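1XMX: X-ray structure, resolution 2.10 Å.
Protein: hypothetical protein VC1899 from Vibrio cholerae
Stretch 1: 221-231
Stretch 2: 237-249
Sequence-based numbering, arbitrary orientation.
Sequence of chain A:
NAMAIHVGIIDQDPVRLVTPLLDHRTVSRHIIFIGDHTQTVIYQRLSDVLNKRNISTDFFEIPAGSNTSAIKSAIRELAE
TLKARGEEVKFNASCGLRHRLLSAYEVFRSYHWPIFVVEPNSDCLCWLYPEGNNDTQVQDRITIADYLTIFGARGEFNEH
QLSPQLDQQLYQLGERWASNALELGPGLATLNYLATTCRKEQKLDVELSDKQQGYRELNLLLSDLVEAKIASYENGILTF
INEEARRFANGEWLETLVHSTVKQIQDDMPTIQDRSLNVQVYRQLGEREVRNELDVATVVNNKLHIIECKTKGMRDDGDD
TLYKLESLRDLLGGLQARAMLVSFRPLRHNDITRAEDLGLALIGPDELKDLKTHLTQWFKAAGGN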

ATOM      1  N   LEU A 221     -32.612  -3.766   5.637  1.00 22.45           N
ATOM      2  CA  LEU A 221     -31.325  -4.048   6.272  1.00 22.88           C
ATOM      3  C   LEU A 221     -31.424  -4.962   7.463  1.00 23.00           C
ATOM      4  O   LEU A 221     -30.635  -5.882   7.594  1.00 25.82           O
ATOM      5  CB  LEU A 221     -30.609  -2.747   6.664  1.00 21.95           C
ATOM      6  CG  LEU A 221     -30.375  -1.763   5.515  1.00 19.93           C
ATOM      7  CD1 LEU A 221     -30.037  -0.346   5.967  1.00 20.51           C
ATOM      8  CD2 LEU A 221     -29.272  -2.319   4.579  1.00 21.90           C
ATOM      9  N   LEU A 222     -32.361  -4.720   8.351  1.00 23.28           N
ATOM     10  CA  LEU A 222     -32.519  -5.609   9.507  1.00 24.99           C
ATOM     11  C   LEU A 222     -32.806  -7.041   9.031  1.00 23.07           C
ATOM     12  O   LEU A 222     -32.263  -8.020   9.542  1.00 22.85           O
ATOM     13  CB  LEU A 222     -33.670  -5.141  10.408  1.00 24.78           C
ATOM     14  CG  LEU A 222     -33.369  -3.749  10.978  1.00 26.58           C
ATOM     15  CD1 LEU A 222     -34.412  -3.312  11.928  1.00 25.34           C
ATOM     16  CD2 LEU A 222     -32.029  -3.718  11.640  1.00 25.81           C
ATOM     17  N   SER A 223     -33.655  -7.173   8.045  1.00 21.68           N
ATOM     18  CA  SER A 223     -33.980  -8.537   7.638  1.00 24.34           C
ATOM     19  C   SER A 223     -32.804  -9.197   6.869  1.00 24.17           C
ATOM     20  O   SER A 223     -32.730 -10.420   6.812  1.00 24.62           O
ATOM     21  CB  SER A 223     -35.279  -8.557   6.857  1.00 25.18           C
ATOM     22  OG  SER A 223     -35.023  -7.787   5.725  1.00 32.00           O
ATOM     23  N   ASP A 224     -31.881  -8.410   6.299  1.00 23.79           N
ATOM     24  CA  ASP A 224     -30.668  -8.983   5.712  1.00 25.37           C
ATOM     25  C   ASP A 224     -29.737  -9.527   6.784  1.00 25.22           C
ATOM     26  O   ASP A 224     -29.149 -10.609   6.641  1.00 25.43           O
ATOM     27  CB  ASP A 224     -29.877  -7.942   4.913  1.00 27.65           C
ATOM     28  CG  ASP A 224     -30.537  -7.559   3.608  1.00 30.46           C
ATOM     29  OD1 ASP A 224     -31.193  -8.406   2.965  1.00 31.67           O
ATOM     30  OD2 ASP A 224     -30.385  -6.381   3.214  1.00 32.57           O
ATOM     31  N   LEU A 225     -29.566  -8.744   7.837  1.00 23.55           N
ATOM     32  CA  LEU A 225     -28.842  -9.188   9.011  1.00 23.77           C
ATOM     33  C   LEU A 225     -29.435 -10.489   9.538  1.00 22.91           C
ATOM     34  O   LEU A 225     -28.695 -11.411   9.887  1.00 23.38           O
ATOM     35  CB  LEU A 225     -28.890  -8.135  10.130  1.00 24.48           C
ATOM     36  CG  LEU A 225     -28.321  -6.794   9.652  1.00 24.12           C
ATOM     37  CD1 LEU A 225     -28.441  -5.798  10.764  1.00 22.90           C
ATOM     38  CD2 LEU A 225     -26.898  -6.955   9.182  1.00 23.17           C
ATOM     39  N   VAL A 226     -30.749 -10.563   9.602  1.00 20.46           N
ATOM     40  CA  VAL A 226     -31.424 -11.775  10.101  1.00 21.16           C
ATOM     41  C   VAL A 226     -31.191 -12.982   9.179  1.00 21.87           C
ATOM     42  O   VAL A 226     -30.777 -14.036   9.628  1.00 23.17           O
ATOM     43  CB  VAL A 226     -32.935 -11.526  10.392  1.00 18.83           C
ATOM     44  CG1 VAL A 226     -33.709 -12.806  10.771  1.00 16.36           C
ATOM     45  CG2 VAL A 226     -33.080 -10.524  11.544  1.00 20.50           C
ATOM     46  N   GLU A 227     -31.478 -12.829   7.894  1.00 23.51           N
ATOM     47  CA  GLU A 227     -31.232 -13.900   6.932  1.00 23.34           C
ATOM     48  C   GLU A 227     -29.760 -14.398   7.003  1.00 23.01           C
ATOM     49  O   GLU A 227     -29.493 -15.618   6.953  1.00 20.81           O
ATOM     50  CB  GLU A 227     -31.568 -13.422   5.540  1.00 26.37           C
ATOM     51  CG  GLU A 227     -31.537 -14.535   4.553  1.00 32.01           C
ATOM     52  CD  GLU A 227     -32.012 -14.131   3.176  1.00 34.40           C
ATOM     53  OE1 GLU A 227     -33.131 -13.624   3.051  1.00 36.25           O
ATOM     54  OE2 GLU A 227     -31.286 -14.366   2.202  1.00 36.82           O
ATOM     55  N   ALA A 228     -28.832 -13.456   7.157  1.00 21.87           N
ATOM     56  CA  ALA A 228     -27.410 -13.762   7.209  1.00 24.16           C
ATOM     57  C   ALA A 228     -27.007 -14.396   8.495  1.00 25.00           C
ATOM     58  O   ALA A 228     -25.834 -14.782   8.611  1.00 26.90           O
ATOM     59  CB  ALA A 228     -26.526 -12.533   6.953  1.00 20.94           C
ATOM     60  N   LYS A 229     -27.976 -14.547   9.406  1.00 24.44           N
ATOM     61  CA  LYS A 229     -27.772 -15.096  10.770  1.00 25.90           C
ATOM     62  C   LYS A 229     -26.731 -14.320  11.609  1.00 24.29           C
ATOM     63  O   LYS A 229     -26.151 -14.870  12.546  1.00 21.05           O
ATOM     64  CB  LYS A 229     -27.478 -16.613  10.771  1.00 26.57           C
ATOM     65  CG  LYS A 229     -28.599 -17.437  10.141  1.00 29.49           C
ATOM     66  CD  LYS A 229     -28.383 -18.965  10.250  1.00 29.27           C
ATOM     67  CE  LYS A 229     -29.371 -19.760   9.332  1.00 30.46           C
ATOM     68  NZ  LYS A 229     -28.843 -19.987   7.896  1.00 31.01           N
ATOM     69  N   ILE A 230     -26.526 -13.035  11.308  1.00 22.79           N
ATOM     70  CA  ILE A 230     -25.624 -12.231  12.132  1.00 22.72           C
ATOM     71  C   ILE A 230     -26.280 -11.229  13.116  1.00 22.18           C
ATOM     72  O   ILE A 230     -25.573 -10.499  13.865  1.00 19.72           O
ATOM     73  CB  ILE A 230     -24.579 -11.504  11.270  1.00 22.92           C
ATOM     74  CG1 ILE A 230     -25.276 -10.562  10.270  1.00 22.84           C
ATOM     75  CG2 ILE A 230     -23.717 -12.494  10.583  1.00 21.53           C
ATOM     76  CD1 ILE A 230     -24.307  -9.531   9.681  1.00 25.48           C
ATOM     77  N   ALA A 231     -27.616 -11.187  13.099  1.00 23.17           N
ATOM     78  CA  ALA A 231     -28.418 -10.506  14.137  1.00 21.69           C
ATOM     79  C   ALA A 231     -29.782 -11.139  14.251  1.00 23.15           C
ATOM     80  O   ALA A 231     -30.260 -11.797  13.332  1.00 22.31           O
ATOM     81  CB  ALA A 231     -28.596  -9.016  13.850  1.00 23.17           C
TER
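Stretch 2, residues 237-249: ILTFINEEARRFA

Stretch 1 is helical from Leu221 to Glu227, the tail of a helix that begins earlier in the chain. The helix closes in a Schellman motif: Lys229 takes a positive phi (57°), Ile230 N bonds back to Leu225 O at 3.1 Å, and Lys229 N bonds to Val226 O at 2.9 Å. Ala231, at phi/psi -153/158, is already extended. Stretch 2 starts as a strand, Ile237 to Phe240, turns through Ile241 and Asn242, and enters a helix at Glu243 that runs on past Ala249. Asn242 caps this helix, its OD1 accepting from Ala245 N at 3.0 Å.

The strand crosses the first helix at 43° between N-to-C directions, with a closest axial approach of 10.3 Å, a spacing wide enough for side chains to fill. At the end of stretch 1 the backbones themselves meet. Ala231 pairs with Phe240 as an antiparallel, non-hydrogen-bonded bridge, their CA atoms 4.3 Å apart. The hydrogen bond across the stretches falls one residue along on each side: Ile241 N donates to Ile230 O at 3.1 Å, and its angle of 173° at the hydrogen makes it nearly linear. On the other side of the bridge, Ala231 CA lies 3.0 Å from Thr239 O, a CA-H...O contact with an angle of 121° at the hydrogen.

The side chains of Ala231 and Phe240 lie on the same face of the sheet, and Ala231 CB comes within 4.2 Å of Phe240 CD1. Leu238 has its CA-to-CB bond sideways, yet its end reaches stretch 1: Leu238 CD1 is 3.8 Å from Ala231 CB, 3.8 Å from Leu222 CD2 and 4.3 Å from Leu225 CD1. One methyl thus touches residues from both the helix and the segment after it. Leu225 points toward stretch 2 and also meets the aromatic ring, with Leu225 CD1 at 4.1 Å from Phe240 CE1.

Ile230 carries the largest covered area of any residue in the two stretches, 89 Å², and connects the turn with the second helix. Its CB is 4.0 Å from Ala245 CB, and its CD1 is 4.2 Å from Phe248 CD2; Ala245 and Phe248, three residues apart in the helix, both point toward stretch 1. Ile230 CG2 approaches Ile241 CD1 at 4.1 Å. Ile241 also packs on backbone, its CG2 lying 3.6 Å from Lys229 O, although Lys229 directs its own CA-to-CB bond away. Altogether the two stretches bury 461 Å², summed over both sides.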

ATOM      1  N   ILE A 237     -36.299  -5.055  19.144  1.00 22.58           N
ATOM      2  CA  ILE A 237     -34.935  -5.214  19.613  1.00 21.40           C
ATOM      3  C   ILE A 237     -34.053  -5.861  18.590  1.00 21.57           C
ATOM      4  O   ILE A 237     -34.331  -6.959  18.096  1.00 20.48           O
ATOM      5  CB  ILE A 237     -34.864  -5.935  20.908  1.00 21.77           C
ATOM      6  CG1 ILE A 237     -35.799  -5.222  21.880  1.00 21.47           C
ATOM      7  CG2 ILE A 237     -33.441  -5.914  21.484  1.00 19.91           C
ATOM      8  CD1 ILE A 237     -36.343  -6.138  22.766  1.00 23.14           C
ATOM      9  N   LEU A 238     -32.974  -5.148  18.271  1.00 21.53           N
ATOM     10  CA  LEU A 238     -31.936  -5.657  17.378  1.00 21.23           C
ATOM     11  C   LEU A 238     -30.732  -6.161  18.188  1.00 22.05           C
ATOM     12  O   LEU A 238     -30.171  -5.421  18.997  1.00 22.97           O
ATOM     13  CB  LEU A 238     -31.514  -4.554  16.394  1.00 22.29           C
ATOM     14  CG  LEU A 238     -30.266  -4.821  15.530  1.00 23.36           C
ATOM     15  CD1 LEU A 238     -30.556  -5.861  14.456  1.00 23.33           C
ATOM     16  CD2 LEU A 238     -29.755  -3.507  14.895  1.00 23.33           C
ATOM     17  N   THR A 239     -30.355  -7.435  18.010  1.00 21.82           N
ATOM     18  CA  THR A 239     -29.201  -7.982  18.728  1.00 22.60           C
ATOM     19  C   THR A 239     -28.167  -8.499  17.710  1.00 23.88           C
ATOM     20  O   THR A 239     -28.481  -9.388  16.916  1.00 24.81           O
ATOM     21  CB  THR A 239     -29.613  -9.134  19.652  1.00 23.66           C
ATOM     22  OG1 THR A 239     -30.783  -8.756  20.394  1.00 21.95           O
ATOM     23  CG2 THR A 239     -28.444  -9.537  20.629  1.00 21.93           C
ATOM     24  N   PHE A 240     -26.951  -7.952  17.718  1.00 23.34           N
ATOM     25  CA  PHE A 240     -25.862  -8.591  16.955  1.00 25.05           C
ATOM     26  C   PHE A 240     -25.313  -9.861  17.650  1.00 26.62           C
ATOM     27  O   PHE A 240     -25.262  -9.942  18.901  1.00 26.07           O
ATOM     28  CB  PHE A 240     -24.757  -7.585  16.642  1.00 23.37           C
ATOM     29  CG  PHE A 240     -25.269  -6.323  15.980  1.00 23.28           C
ATOM     30  CD1 PHE A 240     -25.473  -6.276  14.593  1.00 23.50           C
ATOM     31  CD2 PHE A 240     -25.524  -5.187  16.738  1.00 22.16           C
ATOM     32  CE1 PHE A 240     -25.918  -5.069  13.962  1.00 23.13           C
ATOM     33  CE2 PHE A 240     -25.990  -4.008  16.152  1.00 21.73           C
ATOM     34  CZ  PHE A 240     -26.197  -3.943  14.760  1.00 21.19           C
ATOM     35  N   ILE A 241     -24.960 -10.866  16.843  1.00 26.84           N
ATOM     36  CA  ILE A 241     -24.397 -12.067  17.400  1.00 28.05           C
ATOM     37  C   ILE A 241     -23.031 -11.792  18.036  1.00 27.71           C
ATOM     38  O   ILE A 241     -22.627 -12.487  18.967  1.00 27.11           O
ATOM     39  CB  ILE A 241     -24.295 -13.191  16.359  1.00 29.45           C
ATOM     40  CG1 ILE A 241     -23.427 -12.780  15.165  1.00 30.27           C
ATOM     41  CG2 ILE A 241     -25.701 -13.582  15.891  1.00 30.93           C
ATOM     42  CD1 ILE A 241     -22.889 -13.973  14.360  1.00 31.82           C
ATOM     43  N   ASN A 242     -22.316 -10.792  17.531  1.00 26.17           N
ATOM     44  CA  ASN A 242     -21.000 -10.475  18.081  1.00 27.49           C
ATOM     45  C   ASN A 242     -20.449  -9.103  17.661  1.00 26.62           C
ATOM     46  O   ASN A 242     -21.078  -8.390  16.895  1.00 25.94           O
ATOM     47  CB  ASN A 242     -19.988 -11.624  17.830  1.00 27.90           C
ATOM     48  CG  ASN A 242     -19.790 -11.935  16.340  1.00 29.55           C
ATOM     49  OD1 ASN A 242     -19.780 -11.029  15.482  1.00 30.57           O
ATOM     50  ND2 ASN A 242     -19.640 -13.216  16.026  1.00 28.02           N
ATOM     51  N   GLU A 243     -19.272  -8.747  18.166  1.00 27.94           N
ATOM     52  CA  GLU A 243     -18.658  -7.429  17.905  1.00 29.66           C
ATOM     53  C   GLU A 243     -18.356  -7.213  16.444  1.00 27.59           C
ATOM     54  O   GLU A 243     -18.496  -6.107  15.932  1.00 25.73           O
ATOM     55  CB  GLU A 243     -17.342  -7.279  18.665  1.00 32.26           C
ATOM     56  CG  GLU A 243     -17.515  -7.380  20.154  1.00 38.64           C
ATOM     57  CD  GLU A 243     -17.751  -6.013  20.777  1.00 41.48           C
ATOM     58  OE1 GLU A 243     -18.942  -5.594  20.828  1.00 42.45           O
ATOM     59  OE2 GLU A 243     -16.738  -5.366  21.193  1.00 41.94           O
ATOM     60  N   GLU A 244     -17.901  -8.276  15.783  1.00 28.12           N
ATOM     61  CA  GLU A 244     -17.590  -8.204  14.350  1.00 27.60           C
ATOM     62  C   GLU A 244     -18.853  -7.944  13.525  1.00 24.55           C
ATOM     63  O   GLU A 244     -18.792  -7.199  12.568  1.00 22.48           O
ATOM     64  CB  GLU A 244     -16.888  -9.459  13.866  1.00 30.43           C
ATOM     65  CG  GLU A 244     -16.767  -9.526  12.344  1.00 35.47           C
ATOM     66  CD  GLU A 244     -16.570 -10.964  11.833  1.00 39.16           C
ATOM     67  OE1 GLU A 244     -17.545 -11.754  11.923  1.00 42.77           O
ATOM     68  OE2 GLU A 244     -15.469 -11.309  11.324  1.00 40.44           O
ATOM     69  N   ALA A 245     -20.002  -8.504  13.932  1.00 23.56           N
ATOM     70  CA  ALA A 245     -21.286  -8.171  13.277  1.00 21.77           C
ATOM     71  C   ALA A 245     -21.712  -6.760  13.615  1.00 21.59           C
ATOM     72  O   ALA A 245     -22.222  -6.050  12.777  1.00 23.27           O
ATOM     73  CB  ALA A 245     -22.379  -9.170  13.661  1.00 20.07           C
ATOM     74  N   ARG A 246     -21.539  -6.341  14.851  1.00 22.85           N
ATOM     75  CA  ARG A 246     -21.813  -4.948  15.170  1.00 23.51           C
ATOM     76  C   ARG A 246     -20.922  -3.962  14.378  1.00 22.94           C
ATOM     77  O   ARG A 246     -21.415  -2.995  13.840  1.00 23.14           O
ATOM     78  CB  ARG A 246     -21.682  -4.676  16.664  1.00 24.45           C
ATOM     79  CG  ARG A 246     -21.948  -3.178  17.001  1.00 26.23           C
ATOM     80  CD  ARG A 246     -21.160  -2.562  18.148  1.00 28.30           C
ATOM     81  NE  ARG A 246     -19.677  -2.641  18.185  1.00 29.84           N
ATOM     82  CZ  ARG A 246     -18.752  -1.902  17.533  1.00 29.71           C
ATOM     83  NH1 ARG A 246     -19.027  -0.943  16.602  1.00 26.18           N
ATOM     84  NH2 ARG A 246     -17.476  -2.143  17.842  1.00 28.91           N
ATOM     85  N   ARG A 247     -19.615  -4.210  14.294  1.00 24.73           N
ATOM     86  CA  ARG A 247     -18.702  -3.343  13.527  1.00 26.13           C
ATOM     87  C   ARG A 247     -19.066  -3.295  12.048  1.00 23.54           C
ATOM     88  O   ARG A 247     -18.888  -2.271  11.383  1.00 22.84           O
ATOM     89  CB  ARG A 247     -17.250  -3.858  13.600  1.00 28.06           C
ATOM     90  CG  ARG A 247     -16.462  -3.316  14.779  1.00 31.03           C
ATOM     91  CD  ARG A 247     -15.019  -3.889  14.813  1.00 30.73           C
ATOM     92  NE  ARG A 247     -14.903  -4.886  15.884  1.00 34.37           N
ATOM     93  CZ  ARG A 247     -14.452  -6.129  15.717  1.00 35.17           C
ATOM     94  NH1 ARG A 247     -14.046  -6.524  14.519  1.00 35.43           N
ATOM     95  NH2 ARG A 247     -14.382  -6.973  16.757  1.00 35.52           N
ATOM     96  N   PHE A 248     -19.549  -4.422  11.555  1.00 21.68           N
ATOM     97  CA  PHE A 248     -19.871  -4.609  10.161  1.00 22.26           C
ATOM     98  C   PHE A 248     -20.995  -3.674   9.841  1.00 22.86           C
ATOM     99  O   PHE A 248     -20.911  -2.955   8.838  1.00 23.55           O
ATOM    100  CB  PHE A 248     -20.299  -6.048   9.916  1.00 21.91           C
ATOM    101  CG  PHE A 248     -20.702  -6.346   8.488  1.00 23.71           C
ATOM    102  CD1 PHE A 248     -19.747  -6.660   7.522  1.00 22.71           C
ATOM    103  CD2 PHE A 248     -22.052  -6.378   8.121  1.00 23.14           C
ATOM    104  CE1 PHE A 248     -20.123  -6.949   6.196  1.00 23.16           C
ATOM    105  CE2 PHE A 248     -22.428  -6.671   6.808  1.00 24.60           C
ATOM    106  CZ  PHE A 248     -21.462  -6.959   5.847  1.00 23.29           C
ATOM    107  N   ALA A 249     -22.042  -3.690  10.690  1.00 22.07           N
ATOM    108  CA  ALA A 249     -23.243  -2.813  10.522  1.00 21.82           C
ATOM    109  C   ALA A 249     -22.918  -1.381  10.847  1.00 23.61           C
ATOM    110  O   ALA A 249     -23.603  -0.446  10.422  1.00 23.48           O
ATOM    111  CB  ALA A 249     -24.383  -3.276  11.460  1.00 20.28           C
TER